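Local coordinates for protein probable TonB-dependent receptor (Pseudomonas aeruginosa, PDB 4K3F) that probably binds methionine in the periplasm as the substrate-binding lipoprotein of a transport system, and holds a selenomethionine in this crystal, at residues A2-P11 against G29-D39. Sequence-based numbering, arbitrary orientation.
Sequences AESLTVAATP and GVDLKIKEFTD
Leu5, Val7 and Leu32 make the tight side of this contact, where strands 3-9 and 30-36 run parallel, 23° apart. Leu32 has CG anti to its backbone N (chi1 -174°), which, with chi2 at 63°, turns CD1 toward strand 3-9; it meets Val7 CG2 at 3.4 Å, closer than carbons usually pack, and lies 4.1 Å from Leu5 CD2. Next to this pair, Leu5 CB rests on Val30 CG1. At the open far end of the same face Glu36 comes alongside Pro11, OE1 lying 3.6 Å from Pro11 CB. One water bonds Pro11 O and, weakly, Glu36 OE2, which also bonds a glycerol, probably from the crystallisation liquor.

Eight backbone hydrogen bonds, from Glu3 N to Gly29 O through Phe37 N to Ala9 O, join the strands in parallel register.

On the other face, the end with Ser4, Thr6, Lys33 and Lys35 is looser and more polar. The extended chain of Lys33 runs back along it, CB passing Thr6 CG2, and NZ donates to Ser4 OG at 2.8 Å. Ala8 and Phe37 close the far end: the ring sets CE1 3.5 Å from Ala8 CB, with Pro43 and Leu52 also against it.

Strands 3-9 and 30-36 are the two strands of a beta-alpha-beta unit. Its crossover helix 11-26 puts Leu18 on Val7, Ala9 and Ile34, whereas helix 210-218 covers Leu5 and Val30. Strand 30-36 forms one edge of the mixed sheet within this chain; strand 54-59 flanks 3-9 on its other side, and Thr10 ends near the bound selenomethionine.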
loop_
_atom_site.group_PDB
_atom_site.type_symbol
_atom_site.label_atom_id
_atom_site.label_comp_id
_atom_site.label_asym_id
_atom_site.label_seq_id
_atom_site.Cartn_x
_atom_site.Cartn_y
_atom_site.Cartn_z
ATOM N N ALA A 2 21.970 -19.521 12.951
ATOM C CA ALA A 2 20.779 -18.956 12.313
ATOM C C ALA A 2 20.942 -18.793 10.789
ATOM O O ALA A 2 22.055 -18.579 10.306
ATOM C CB ALA A 2 20.500 -17.584 12.927
ATOM N N GLU A 3 19.813 -18.841 10.076
ATOM C CA GLU A 3 19.713 -18.500 8.657
ATOM C C GLU A 3 19.477 -16.966 8.564
ATOM O O GLU A 3 18.573 -16.438 9.198
ATOM C CB GLU A 3 18.555 -19.224 7.957
ATOM C CG GLU A 3 18.699 -20.754 7.749
ATOM C CD GLU A 3 17.394 -21.575 7.584
ATOM O OE1 GLU A 3 16.275 -21.161 7.996
ATOM O OE2 GLU A 3 17.497 -22.708 7.064
ATOM N N SER A 4 20.277 -16.270 7.785
ATOM C CA SER A 4 20.084 -14.848 7.512
ATOM C C SER A 4 18.923 -14.608 6.561
ATOM O O SER A 4 18.813 -15.282 5.536
ATOM C CB SER A 4 21.341 -14.291 6.846
ATOM O OG SER A 4 21.205 -12.914 6.560
ATOM N N LEU A 5 18.123 -13.581 6.827
ATOM C CA LEU A 5 16.995 -13.231 5.928
ATOM C C LEU A 5 16.859 -11.736 5.927
ATOM O O LEU A 5 16.507 -11.148 6.926
ATOM C CB LEU A 5 15.692 -13.921 6.356
ATOM C CG LEU A 5 14.473 -13.674 5.496
ATOM C CD1 LEU A 5 14.713 -14.184 4.090
ATOM C CD2 LEU A 5 13.282 -14.387 6.133
ATOM N N THR A 6 17.188 -11.095 4.811
ATOM C CA THR A 6 17.174 -9.642 4.772
ATOM C C THR A 6 15.910 -9.167 4.029
ATOM O O THR A 6 15.605 -9.673 2.968
ATOM C CB THR A 6 18.440 -9.093 4.076
ATOM O OG1 THR A 6 18.580 -9.706 2.795
ATOM C CG2 THR A 6 19.673 -9.370 4.927
ATOM N N VAL A 7 15.194 -8.195 4.602
ATOM C CA VAL A 7 13.870 -7.759 4.106
ATOM C C VAL A 7 13.783 -6.236 4.062
ATOM O O VAL A 7 13.984 -5.564 5.093
ATOM C CB VAL A 7 12.716 -8.297 4.982
ATOM C CG1 VAL A 7 11.381 -7.973 4.363
ATOM C CG2 VAL A 7 12.821 -9.798 5.126
ATOM N N ALA A 8 13.534 -5.699 2.865
ATOM C CA ALA A 8 13.273 -4.259 2.732
ATOM C C ALA A 8 11.804 -3.967 3.024
ATOM O O ALA A 8 10.915 -4.687 2.556
ATOM C CB ALA A 8 13.569 -3.826 1.316
ATOM N N ALA A 9 11.534 -2.875 3.727
ATOM C CA ALA A 9 10.164 -2.539 4.111
ATOM C C ALA A 9 9.958 -1.054 4.251
ATOM O O ALA A 9 10.899 -0.350 4.620
ATOM C CB ALA A 9 9.836 -3.182 5.430
ATOM N N THR A 10 8.746 -0.585 3.979
ATOM C CA THR A 10 8.379 0.801 4.306
ATOM C C THR A 10 8.181 0.863 5.837
ATOM O O THR A 10 7.972 -0.145 6.535
ATOM C CB THR A 10 7.103 1.285 3.553
ATOM O OG1 THR A 10 6.158 0.195 3.504
ATOM C CG2 THR A 10 7.463 1.663 2.116
ATOM N N PRO A 11 8.332 2.051 6.411
ATOM C CA PRO A 11 8.467 2.073 7.876
ATOM C C PRO A 11 7.201 1.708 8.644
ATOM O O PRO A 11 7.293 1.033 9.662
ATOM C CB PRO A 11 8.818 3.542 8.161
ATOM C CG PRO A 11 9.444 4.017 6.918
ATOM C CD PRO A 11 8.672 3.354 5.824
ATOM N N GLY A 29 15.401 -20.213 14.360
ATOM C CA GLY A 29 16.696 -20.286 13.697
ATOM C C GLY A 29 16.822 -19.352 12.503
ATOM O O GLY A 29 17.629 -19.596 11.596
ATOM N N VAL A 30 16.049 -18.264 12.505
ATOM C CA VAL A 30 16.098 -17.304 11.414
ATOM C C VAL A 30 16.398 -15.939 11.948
ATOM O O VAL A 30 15.713 -15.475 12.851
ATOM C CB VAL A 30 14.770 -17.240 10.618
ATOM C CG1 VAL A 30 14.806 -16.070 9.632
ATOM C CG2 VAL A 30 14.532 -18.558 9.921
ATOM N N ASP A 31 17.419 -15.307 11.378
ATOM C CA ASP A 31 17.871 -13.976 11.801
ATOM C C ASP A 31 17.376 -12.944 10.811
ATOM O O ASP A 31 17.984 -12.710 9.761
ATOM C CB ASP A 31 19.390 -13.931 11.920
ATOM C CG ASP A 31 19.902 -12.583 12.357
ATOM O OD1 ASP A 31 19.142 -11.773 12.932
ATOM O OD2 ASP A 31 21.100 -12.330 12.139
ATOM N N LEU A 32 16.214 -12.391 11.126
ATOM C CA LEU A 32 15.555 -11.415 10.258
ATOM C C LEU A 32 16.206 -10.050 10.369
ATOM O O LEU A 32 16.269 -9.498 11.461
ATOM C CB LEU A 32 14.092 -11.272 10.629
ATOM C CG LEU A 32 13.225 -10.390 9.732
ATOM C CD1 LEU A 32 13.149 -10.958 8.313
ATOM C CD2 LEU A 32 11.826 -10.308 10.303
ATOM N N LYS A 33 16.687 -9.518 9.242
ATOM C CA LYS A 33 17.380 -8.223 9.180
ATOM C C LYS A 33 16.574 -7.288 8.308
ATOM O O LYS A 33 16.420 -7.510 7.075
ATOM C CB LYS A 33 18.793 -8.414 8.622
ATOM C CG LYS A 33 19.643 -9.375 9.463
ATOM C CD LYS A 33 20.993 -9.625 8.795
ATOM C CE LYS A 33 21.745 -10.768 9.429
ATOM N NZ LYS A 33 22.611 -11.454 8.433
ATOM N N ILE A 34 16.057 -6.239 8.929
ATOM C CA ILE A 34 15.056 -5.374 8.306
ATOM C C ILE A 34 15.765 -4.093 7.872
ATOM O O ILE A 34 16.547 -3.507 8.651
ATOM C CB ILE A 34 13.969 -4.994 9.335
ATOM C CG1 ILE A 34 13.245 -6.238 9.857
ATOM C CG2 ILE A 34 12.982 -3.998 8.762
ATOM C CD1 ILE A 34 12.613 -6.002 11.213
ATOM N N LYS A 35 15.508 -3.690 6.631
ATOM C CA LYS A 35 16.074 -2.461 6.078
ATOM C C LYS A 35 14.933 -1.568 5.642
ATOM O O LYS A 35 14.134 -1.952 4.774
ATOM C CB LYS A 35 17.005 -2.811 4.917
ATOM C CG LYS A 35 18.383 -3.345 5.357
ATOM C CD LYS A 35 18.298 -4.702 6.047
ATOM C CE LYS A 35 19.622 -5.427 6.084
ATOM N NZ LYS A 35 20.636 -4.653 6.845
ATOM N N GLU A 36 14.847 -0.373 6.218
ATOM C CA GLU A 36 13.751 0.510 5.912
ATOM C C GLU A 36 13.992 1.367 4.678
ATOM O O GLU A 36 15.094 1.873 4.501
ATOM C CB GLU A 36 13.493 1.443 7.071
ATOM C CG GLU A 36 13.113 0.682 8.325
ATOM C CD GLU A 36 12.519 1.553 9.423
ATOM O OE1 GLU A 36 12.135 2.721 9.195
ATOM O OE2 GLU A 36 12.443 1.033 10.538
ATOM N N PHE A 37 12.973 1.528 3.855
ATOM C CA PHE A 37 13.024 2.392 2.678
ATOM C C PHE A 37 11.791 3.286 2.684
ATOM O O PHE A 37 10.731 2.877 3.142
ATOM C CB PHE A 37 13.021 1.549 1.407
ATOM C CG PHE A 37 14.305 0.820 1.184
ATOM C CD1 PHE A 37 14.517 -0.415 1.770
ATOM C CD2 PHE A 37 15.300 1.367 0.387
ATOM C CE1 PHE A 37 15.717 -1.092 1.573
ATOM C CE2 PHE A 37 16.483 0.695 0.190
ATOM C CZ PHE A 37 16.680 -0.555 0.788
ATOM N N THR A 38 11.896 4.508 2.165
ATOM C CA THR A 38 10.742 5.378 2.203
ATOM C C THR A 38 9.910 5.377 0.901
ATOM O O THR A 38 8.842 5.999 0.845
ATOM C CB THR A 38 11.168 6.814 2.495
ATOM O OG1 THR A 38 12.031 7.253 1.442
ATOM C CG2 THR A 38 11.871 6.883 3.823
ATOM N N ASP A 39 10.409 4.716 -0.147
ATOM C CA ASP A 39 9.826 4.798 -1.475
ATOM C C ASP A 39 9.312 3.447 -1.993
ATOM O O ASP A 39 9.534 2.406 -1.373
ATOM C CB ASP A 39 10.875 5.319 -2.460
ATOM C CG ASP A 39 11.939 4.274 -2.770
ATOM O OD1 ASP A 39 12.629 3.799 -1.826
ATOM O OD2 ASP A 39 12.023 3.893 -3.961
HETATM O O HOH W 1 9.147 1.773 11.422
#